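Local structure of AlyGC (Glaciecola chathamensis, 5GKD) at residues Q63-E71 and G88-N96; E631-V639 and L662-M670. The protein probably cleaves alginate by beta-elimination, as a marine bacterial alginate lyase of polysaccharide lyase family 6. All coordinates share one frame; numbering follows the deposited sequence.

How the interactions relate
Both contacts join successive coils of parallel beta-helices, and both are largely buried, but they lie on opposite sides of the chain's centre, their own centres about 39 Å apart. Interaction 1 pairs strand 65-69 with strand 89-92; its inward face is aliphatic and aromatic, while its outward face carries arginines that hold phosphate ions. Interaction 2 pairs strand 637-641 with strand 667-676 and includes the turn that follows strand 660-663. Its inner side packs valine, leucine, proline and threonine, and its polar grip comes from a glutamine amide on backbone carbonyls instead of charged groups. Backbone ladders are common to both; bound anions mark only interaction 1.

Interaction 1: Q63-E71 and G88-N96; sequences QSNLRLAGE and GEVIAFRRN. With PO4 (phosphate ion), chain I; PO4 (phosphate ion), chain G.
Leu66 and Leu68 meet Ile91 and Phe93 on the inward face of a parallel strand pair. CD2 of Leu66 lies 4.2 Å from CG2 of Ile91, and CD2 of Leu68 comes to the Phe93 ring obliquely, 4.3 Å from CE2. The backbones are joined beside this apolar row: Leu66 N donates to Val90 O, Ala92 N to Leu66 O and Leu68 N to Ala92 O, the last bond nearly straight at 168°. A water lies within hydrogen-bonding reach of Leu66 O and Glu89 O. Phe93 then centres an inverse gamma turn, where the regular ladder stops.

On the other face, Arg67 stands beside Ala92, its CG 4.3 Å from Ala92 CB. A bend at chi3 (-65°) swings its guanidinium toward Arg95, and NH1 donates to Arg95 O at 3.1 Å, near the guanidinium plane. The same NH1 reaches O3 of a phosphate ion, probably from the crystallisation liquor, at 2.8 Å, while NH2 takes O1. Arg95, extended from CG to NE, grips this phosphate through NE to O3 and NH2 to O2 (2.6 Å). The shared anion probably offsets the like charges of the two arginines. A leucine in place of Arg67 would probably leave Arg95 O without this donor and the phosphate held less firmly. Arg94 NH1 binds a second phosphate.

Strand 35-41 borders the first strand on its other edge, with Glu39 forming a salt bridge to Arg95; strands 73-81 and 105-112 pack against the inward side chains, as in a right-handed parallel beta-helix of the pectate lyase-like kind.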
loop_
_atom_site.group_PDB
_atom_site.type_symbol
_atom_site.label_atom_id
_atom_site.label_comp_id
_atom_site.label_asym_id
_atom_site.label_seq_id
_atom_site.Cartn_x
_atom_site.Cartn_y
_atom_site.Cartn_z
ATOM N N GLN A 63 -22.690 4.132 -3.936
ATOM C CA GLN A 63 -22.794 3.441 -2.649
ATOM C C GLN A 63 -24.264 3.177 -2.336
ATOM O O GLN A 63 -24.849 3.735 -1.416
ATOM C CB GLN A 63 -22.095 4.229 -1.549
ATOM C CG GLN A 63 -20.594 3.986 -1.527
ATOM C CD GLN A 63 -19.953 4.343 -2.862
ATOM O OE1 GLN A 63 -19.766 5.521 -3.172
ATOM N NE2 GLN A 63 -19.670 3.338 -3.677
ATOM N N SER A 64 -24.849 2.299 -3.152
ATOM C CA SER A 64 -26.219 1.829 -3.030
ATOM C C SER A 64 -26.224 0.436 -2.426
ATOM O O SER A 64 -25.239 -0.300 -2.514
ATOM C CB SER A 64 -26.914 1.785 -4.392
ATOM O OG SER A 64 -27.117 3.061 -4.933
ATOM N N ASN A 65 -27.347 0.078 -1.816
ATOM C CA ASN A 65 -27.535 -1.270 -1.296
ATOM C C ASN A 65 -29.026 -1.465 -1.044
ATOM O O ASN A 65 -29.839 -0.584 -1.328
ATOM C CB ASN A 65 -26.675 -1.518 -0.048
ATOM C CG ASN A 65 -27.058 -0.630 1.139
ATOM O OD1 ASN A 65 -28.150 -0.083 1.201
ATOM N ND2 ASN A 65 -26.143 -0.498 2.090
ATOM N N LEU A 66 -29.384 -2.638 -0.527
ATOM C CA LEU A 66 -30.785 -2.996 -0.330
ATOM C C LEU A 66 -30.939 -3.829 0.932
ATOM O O LEU A 66 -30.192 -4.790 1.143
ATOM C CB LEU A 66 -31.336 -3.764 -1.535
ATOM C CG LEU A 66 -32.692 -4.472 -1.392
ATOM C CD1 LEU A 66 -33.804 -3.485 -1.111
ATOM C CD2 LEU A 66 -33.007 -5.285 -2.636
ATOM N N ARG A 67 -31.893 -3.447 1.773
ATOM C CA ARG A 67 -32.247 -4.216 2.957
ATOM C C ARG A 67 -33.739 -4.488 2.923
ATOM O O ARG A 67 -34.526 -3.582 2.639
ATOM C CB ARG A 67 -31.856 -3.486 4.244
ATOM C CG ARG A 67 -30.345 -3.467 4.503
ATOM C CD ARG A 67 -29.980 -2.659 5.731
ATOM N NE ARG A 67 -30.301 -1.247 5.562
ATOM C CZ ARG A 67 -30.478 -0.380 6.555
ATOM N NH1 ARG A 67 -30.388 -0.776 7.825
ATOM N NH2 ARG A 67 -30.758 0.887 6.274
ATOM N N LEU A 68 -34.118 -5.741 3.156
ATOM C CA LEU A 68 -35.511 -6.132 3.332
ATOM C C LEU A 68 -35.786 -6.361 4.811
ATOM O O LEU A 68 -34.963 -6.946 5.512
ATOM C CB LEU A 68 -35.843 -7.413 2.560
ATOM C CG LEU A 68 -35.920 -7.352 1.044
ATOM C CD1 LEU A 68 -34.517 -7.358 0.438
ATOM C CD2 LEU A 68 -36.766 -8.496 0.471
ATOM N N ALA A 69 -36.944 -5.908 5.283
ATOM C CA ALA A 69 -37.304 -6.096 6.687
ATOM C C ALA A 69 -38.814 -6.233 6.808
ATOM O O ALA A 69 -39.547 -5.452 6.200
ATOM C CB ALA A 69 -36.791 -4.927 7.540
ATOM N N GLY A 70 -39.277 -7.212 7.580
ATOM C CA GLY A 70 -40.707 -7.473 7.655
ATOM C C GLY A 70 -41.091 -8.813 7.061
ATOM O O GLY A 70 -40.398 -9.794 7.275
ATOM N N GLU A 71 -42.168 -8.884 6.297
ATOM C CA GLU A 71 -42.561 -10.166 5.736
ATOM C C GLU A 71 -43.428 -9.955 4.507
ATOM O O GLU A 71 -44.026 -8.893 4.317
ATOM C CB GLU A 71 -43.304 -11.031 6.768
ATOM C CG GLU A 71 -44.390 -10.301 7.523
ATOM C CD GLU A 71 -45.208 -11.233 8.405
ATOM O OE1 GLU A 71 -44.723 -12.334 8.723
ATOM O OE2 GLU A 71 -46.355 -10.879 8.750
ATOM N N GLY A 88 -21.834 -3.908 4.987
ATOM C CA GLY A 88 -21.271 -5.230 4.844
ATOM C C GLY A 88 -21.834 -6.026 3.693
ATOM O O GLY A 88 -21.234 -7.033 3.312
ATOM N N GLU A 89 -22.962 -5.594 3.121
ATOM C CA GLU A 89 -23.691 -6.403 2.150
ATOM C C GLU A 89 -24.379 -5.503 1.138
ATOM O O GLU A 89 -24.834 -4.414 1.474
ATOM C CB GLU A 89 -24.773 -7.284 2.798
ATOM C CG GLU A 89 -24.405 -7.936 4.100
ATOM C CD GLU A 89 -24.507 -7.021 5.297
ATOM O OE1 GLU A 89 -25.355 -6.102 5.291
ATOM O OE2 GLU A 89 -23.725 -7.235 6.247
ATOM N N VAL A 90 -24.504 -6.000 -0.089
ATOM C CA VAL A 90 -25.304 -5.305 -1.096
ATOM C C VAL A 90 -26.788 -5.537 -0.866
ATOM O O VAL A 90 -27.576 -4.585 -0.822
ATOM C CB VAL A 90 -24.893 -5.753 -2.507
ATOM C CG1 VAL A 90 -25.674 -4.964 -3.546
ATOM C CG2 VAL A 90 -23.404 -5.578 -2.684
ATOM N N ILE A 91 -27.192 -6.804 -0.752
ATOM C CA ILE A 91 -28.575 -7.208 -0.514
ATOM C C ILE A 91 -28.630 -8.024 0.771
ATOM O O ILE A 91 -27.995 -9.079 0.868
ATOM C CB ILE A 91 -29.135 -8.041 -1.669
ATOM C CG1 ILE A 91 -29.064 -7.288 -2.990
ATOM C CG2 ILE A 91 -30.579 -8.470 -1.360
ATOM C CD1 ILE A 91 -29.575 -8.121 -4.133
ATOM N N ALA A 92 -29.420 -7.571 1.735
ATOM C CA ALA A 92 -29.570 -8.271 3.007
ATOM C C ALA A 92 -31.041 -8.454 3.338
ATOM O O ALA A 92 -31.838 -7.515 3.218
ATOM C CB ALA A 92 -28.896 -7.515 4.143
ATOM N N PHE A 93 -31.394 -9.664 3.773
ATOM C CA PHE A 93 -32.752 -9.979 4.193
ATOM C C PHE A 93 -32.969 -9.611 5.658
ATOM O O PHE A 93 -33.490 -10.398 6.455
ATOM C CB PHE A 93 -33.042 -11.460 3.951
ATOM C CG PHE A 93 -33.304 -11.808 2.513
ATOM C CD1 PHE A 93 -32.255 -11.950 1.611
ATOM C CD2 PHE A 93 -34.595 -12.040 2.071
ATOM C CE1 PHE A 93 -32.500 -12.280 0.300
ATOM C CE2 PHE A 93 -34.840 -12.384 0.756
ATOM C CZ PHE A 93 -33.790 -12.493 -0.128
ATOM N N ARG A 94 -32.541 -8.412 6.024
ATOM C CA ARG A 94 -32.770 -7.862 7.350
ATOM C C ARG A 94 -32.517 -6.364 7.297
ATOM O O ARG A 94 -31.808 -5.864 6.415
ATOM C CB ARG A 94 -31.861 -8.505 8.410
ATOM C CG ARG A 94 -30.450 -7.988 8.344
ATOM C CD ARG A 94 -29.503 -8.643 9.329
ATOM N NE ARG A 94 -28.185 -8.054 9.181
ATOM C CZ ARG A 94 -27.164 -8.252 10.009
ATOM N NH1 ARG A 94 -26.012 -7.659 9.764
ATOM N NH2 ARG A 94 -27.282 -9.044 11.067
ATOM N N ARG A 95 -33.114 -5.654 8.256
ATOM C CA ARG A 95 -32.665 -4.309 8.573
ATOM C C ARG A 95 -31.378 -4.343 9.390
ATOM O O ARG A 95 -30.410 -3.646 9.069
ATOM C CB ARG A 95 -33.748 -3.550 9.343
ATOM C CG ARG A 95 -33.292 -2.165 9.799
ATOM C CD ARG A 95 -34.421 -1.394 10.459
ATOM N NE ARG A 95 -34.020 -0.022 10.715
ATOM C CZ ARG A 95 -34.858 0.977 10.975
ATOM N NH1 ARG A 95 -36.164 0.762 11.022
ATOM N NH2 ARG A 95 -34.381 2.196 11.187
ATOM N N ASN A 96 -31.376 -5.134 10.458
ATOM C CA ASN A 96 -30.250 -5.308 11.373
ATOM C C ASN A 96 -30.514 -6.593 12.145
ATOM O O ASN A 96 -31.500 -7.283 11.891
ATOM C CB ASN A 96 -30.078 -4.105 12.302
ATOM C CG ASN A 96 -31.346 -3.756 13.039
ATOM O OD1 ASN A 96 -31.970 -4.606 13.683
ATOM N ND2 ASN A 96 -31.751 -2.502 12.935
HETATM P P PO4 I . -30.970 2.209 9.829
HETATM O O1 PO4 I . -30.765 2.609 8.387
HETATM O O2 PO4 I . -32.076 3.040 10.436
HETATM O O3 PO4 I . -31.342 0.748 9.946
HETATM O O4 PO4 I . -29.682 2.449 10.570
HETATM P P PO4 G . -23.467 -10.103 10.734
HETATM O O1 PO4 G . -24.601 -11.055 10.432
HETATM O O2 PO4 G . -23.960 -8.826 11.386
HETATM O O3 PO4 G . -22.768 -9.793 9.432
HETATM O O4 PO4 G . -22.496 -10.751 11.692
HETATM O O HOH W 1 -27.661 -4.332 2.289
#

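Interaction 2: E631-V639 and L662-M670; sequences ESTFGPHVV and LHGTQVNKM
Gln666 reaches across to the 633-635 loop, and its side chain runs at about a right angle to that of Thr633. Its NE2 donates to Gly635 O at 2.9 Å, with the acceptor 11° out of the amide plane, and more weakly to Thr633 O at 3.0 Å. One amide nitrogen thus bridges two carbonyls, which should limit rotation of the amide. With CG anti to the carbonyl carbon (chi1 -50°), the chain leads over Gly635, whose O lies 3.3 Å from Gln666 CG.

Pro636, preceded by a cis peptide bond, sets its ring across Thr665, again nearly perpendicular, with CB 3.8 Å from Thr665 CG2. That methyl also meets Val638 CG2, the two side chains crossing at a slant. The other methyl of Val638, CG1, stands anti to the backbone N and points tip to tip at Leu662 CD1, 3.9 Å away.

Strands 637-639 and 667-670 run parallel, 3° apart, as neighbouring coils of a parallel beta-helix do; Val638 N to Val667 O and Lys669 N to Val638 O form the ladder. Pro636 O begins it, accepting from Gln666 N and weakly from Val667 N.

On the face opposite Val638, the His637 ring and Val667 meet obliquely, CD2 3.6 Å from CG2. The nitrogens of that ring are engaged elsewhere, ND1 with Glu605 O and NE2 with His259. Within the second segment, Asn668 ND2 donates to Thr665 O from above the carbonyl plane, tying the turn to the strand, while Val624 of strand 622-625 packs on Pro636, Leu662 and Thr665.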
loop_
_atom_site.group_PDB
_atom_site.type_symbol
_atom_site.label_atom_id
_atom_site.label_comp_id
_atom_site.label_asym_id
_atom_site.label_seq_id
_atom_site.Cartn_x
_atom_site.Cartn_y
_atom_site.Cartn_z
ATOM N N GLU A 631 -5.296 -23.768 3.102
ATOM C CA GLU A 631 -5.365 -24.809 2.088
ATOM C C GLU A 631 -6.556 -24.590 1.162
ATOM O O GLU A 631 -7.180 -25.537 0.691
ATOM C CB GLU A 631 -5.423 -26.191 2.734
ATOM C CG GLU A 631 -4.227 -26.503 3.621
ATOM C CD GLU A 631 -4.384 -27.816 4.372
ATOM O OE1 GLU A 631 -4.952 -27.793 5.484
ATOM O OE2 GLU A 631 -3.944 -28.865 3.843
ATOM N N SER A 632 -6.863 -23.334 0.864
ATOM C CA SER A 632 -8.039 -23.004 0.083
ATOM C C SER A 632 -7.751 -22.651 -1.362
ATOM O O SER A 632 -8.690 -22.288 -2.081
ATOM C CB SER A 632 -8.781 -21.846 0.739
ATOM O OG SER A 632 -9.105 -22.168 2.064
ATOM N N THR A 633 -6.499 -22.733 -1.807
ATOM C CA THR A 633 -6.088 -22.226 -3.114
ATOM C C THR A 633 -5.175 -23.243 -3.795
ATOM O O THR A 633 -4.793 -24.257 -3.211
ATOM C CB THR A 633 -5.377 -20.868 -2.983
ATOM O OG1 THR A 633 -4.235 -21.011 -2.133
ATOM C CG2 THR A 633 -6.301 -19.832 -2.377
ATOM N N PHE A 634 -4.803 -22.954 -5.042
ATOM C CA PHE A 634 -3.995 -23.868 -5.827
ATOM C C PHE A 634 -2.648 -23.297 -6.232
ATOM O O PHE A 634 -1.784 -24.059 -6.680
ATOM C CB PHE A 634 -4.756 -24.296 -7.094
ATOM C CG PHE A 634 -6.147 -24.785 -6.832
ATOM C CD1 PHE A 634 -6.379 -25.800 -5.922
ATOM C CD2 PHE A 634 -7.233 -24.209 -7.475
ATOM C CE1 PHE A 634 -7.658 -26.259 -5.680
ATOM C CE2 PHE A 634 -8.523 -24.662 -7.226
ATOM C CZ PHE A 634 -8.732 -25.694 -6.329
ATOM N N GLY A 635 -2.450 -21.991 -6.095
ATOM C CA GLY A 635 -1.246 -21.338 -6.534
ATOM C C GLY A 635 -0.450 -20.783 -5.382
ATOM O O GLY A 635 -0.861 -20.890 -4.230
ATOM N N PRO A 636 0.711 -20.198 -5.672
ATOM C CA PRO A 636 1.360 -20.042 -6.975
ATOM C C PRO A 636 1.853 -21.326 -7.649
ATOM O O PRO A 636 2.203 -22.290 -6.992
ATOM C CB PRO A 636 2.555 -19.144 -6.658
ATOM C CG PRO A 636 2.169 -18.420 -5.424
ATOM C CD PRO A 636 1.403 -19.426 -4.625
ATOM N N HIS A 637 1.847 -21.319 -8.978
ATOM C CA HIS A 637 2.548 -22.305 -9.787
ATOM C C HIS A 637 3.756 -21.599 -10.385
ATOM O O HIS A 637 3.596 -20.588 -11.070
ATOM C CB HIS A 637 1.682 -22.851 -10.923
ATOM C CG HIS A 637 0.323 -23.322 -10.521
ATOM N ND1 HIS A 637 -0.682 -22.464 -10.132
ATOM C CD2 HIS A 637 -0.221 -24.567 -10.517
ATOM C CE1 HIS A 637 -1.775 -23.164 -9.874
ATOM N NE2 HIS A 637 -1.523 -24.441 -10.105
ATOM N N VAL A 638 4.950 -22.112 -10.122
ATOM C CA VAL A 638 6.189 -21.524 -10.622
ATOM C C VAL A 638 6.865 -22.542 -11.532
ATOM O O VAL A 638 7.265 -23.619 -11.079
ATOM C CB VAL A 638 7.119 -21.102 -9.475
ATOM C CG1 VAL A 638 8.385 -20.504 -10.020
ATOM C CG2 VAL A 638 6.408 -20.110 -8.588
ATOM N N VAL A 639 6.979 -22.207 -12.811
ATOM C CA VAL A 639 7.453 -23.126 -13.837
ATOM C C VAL A 639 8.566 -22.425 -14.595
ATOM O O VAL A 639 8.328 -21.383 -15.211
ATOM C CB VAL A 639 6.330 -23.544 -14.801
ATOM C CG1 VAL A 639 6.904 -24.327 -15.974
ATOM C CG2 VAL A 639 5.273 -24.347 -14.081
ATOM N N LEU A 662 11.190 -19.340 -3.060
ATOM C CA LEU A 662 9.810 -19.747 -3.263
ATOM C C LEU A 662 9.256 -20.233 -1.929
ATOM O O LEU A 662 9.639 -21.302 -1.440
ATOM C CB LEU A 662 9.734 -20.823 -4.341
ATOM C CG LEU A 662 10.419 -20.438 -5.658
ATOM C CD1 LEU A 662 10.252 -21.522 -6.715
ATOM C CD2 LEU A 662 9.846 -19.159 -6.179
ATOM N N HIS A 663 8.350 -19.446 -1.351
ATOM C CA HIS A 663 7.743 -19.732 -0.057
ATOM C C HIS A 663 6.246 -19.952 -0.253
ATOM O O HIS A 663 5.527 -19.047 -0.688
ATOM C CB HIS A 663 8.032 -18.597 0.932
ATOM C CG HIS A 663 7.438 -18.796 2.287
ATOM N ND1 HIS A 663 8.192 -18.733 3.440
ATOM C CD2 HIS A 663 6.161 -19.024 2.685
ATOM C CE1 HIS A 663 7.406 -18.925 4.487
ATOM N NE2 HIS A 663 6.170 -19.108 4.059
ATOM N N GLY A 664 5.779 -21.151 0.090
ATOM C CA GLY A 664 4.380 -21.480 -0.041
ATOM C C GLY A 664 3.881 -21.655 -1.458
ATOM O O GLY A 664 2.668 -21.637 -1.664
ATOM N N THR A 665 4.765 -21.812 -2.445
ATOM C CA THR A 665 4.316 -22.145 -3.789
ATOM C C THR A 665 3.940 -23.621 -3.872
ATOM O O THR A 665 4.645 -24.491 -3.362
ATOM C CB THR A 665 5.389 -21.825 -4.817
ATOM O OG1 THR A 665 6.597 -22.499 -4.466
ATOM C CG2 THR A 665 5.648 -20.345 -4.827
ATOM N N GLN A 666 2.818 -23.887 -4.521
ATOM C CA GLN A 666 2.160 -25.184 -4.480
ATOM C C GLN A 666 2.578 -26.103 -5.620
ATOM O O GLN A 666 2.507 -27.325 -5.474
ATOM C CB GLN A 666 0.649 -24.973 -4.502
ATOM C CG GLN A 666 0.204 -23.945 -3.444
ATOM C CD GLN A 666 -1.196 -24.192 -2.946
ATOM O OE1 GLN A 666 -1.561 -25.324 -2.623
ATOM N NE2 GLN A 666 -1.998 -23.135 -2.891
ATOM N N VAL A 667 3.011 -25.547 -6.746
ATOM C CA VAL A 667 3.526 -26.325 -7.863
ATOM C C VAL A 667 4.825 -25.676 -8.325
ATOM O O VAL A 667 4.832 -24.506 -8.735
ATOM C CB VAL A 667 2.520 -26.409 -9.019
ATOM C CG1 VAL A 667 3.174 -27.075 -10.230
ATOM C CG2 VAL A 667 1.260 -27.170 -8.584
ATOM N N ASN A 668 5.918 -26.431 -8.274
ATOM C CA ASN A 668 7.233 -25.922 -8.644
ATOM C C ASN A 668 7.870 -26.873 -9.640
ATOM O O ASN A 668 8.019 -28.064 -9.349
ATOM C CB ASN A 668 8.128 -25.771 -7.419
ATOM C CG ASN A 668 7.495 -24.931 -6.341
ATOM O OD1 ASN A 668 7.422 -23.720 -6.468
ATOM N ND2 ASN A 668 7.043 -25.566 -5.271
ATOM N N LYS A 669 8.251 -26.354 -10.805
ATOM C CA LYS A 669 8.874 -27.160 -11.854
ATOM C C LYS A 669 10.044 -26.381 -12.444
ATOM O O LYS A 669 9.836 -25.380 -13.136
ATOM C CB LYS A 669 7.854 -27.530 -12.931
ATOM C CG LYS A 669 8.420 -28.305 -14.124
ATOM C CD LYS A 669 7.300 -28.750 -15.086
ATOM C CE LYS A 669 7.829 -28.998 -16.504
ATOM N NZ LYS A 669 6.888 -28.479 -17.569
ATOM N N MET A 670 11.270 -26.831 -12.177
ATOM C CA MET A 670 12.475 -26.229 -12.744
ATOM C C MET A 670 13.239 -27.286 -13.529
ATOM O O MET A 670 13.743 -28.251 -12.948
ATOM C CB MET A 670 13.372 -25.630 -11.660
ATOM C CG MET A 670 13.105 -24.163 -11.298
ATOM S SD MET A 670 11.567 -23.894 -10.408
ATOM C CE MET A 670 11.641 -25.186 -9.235
#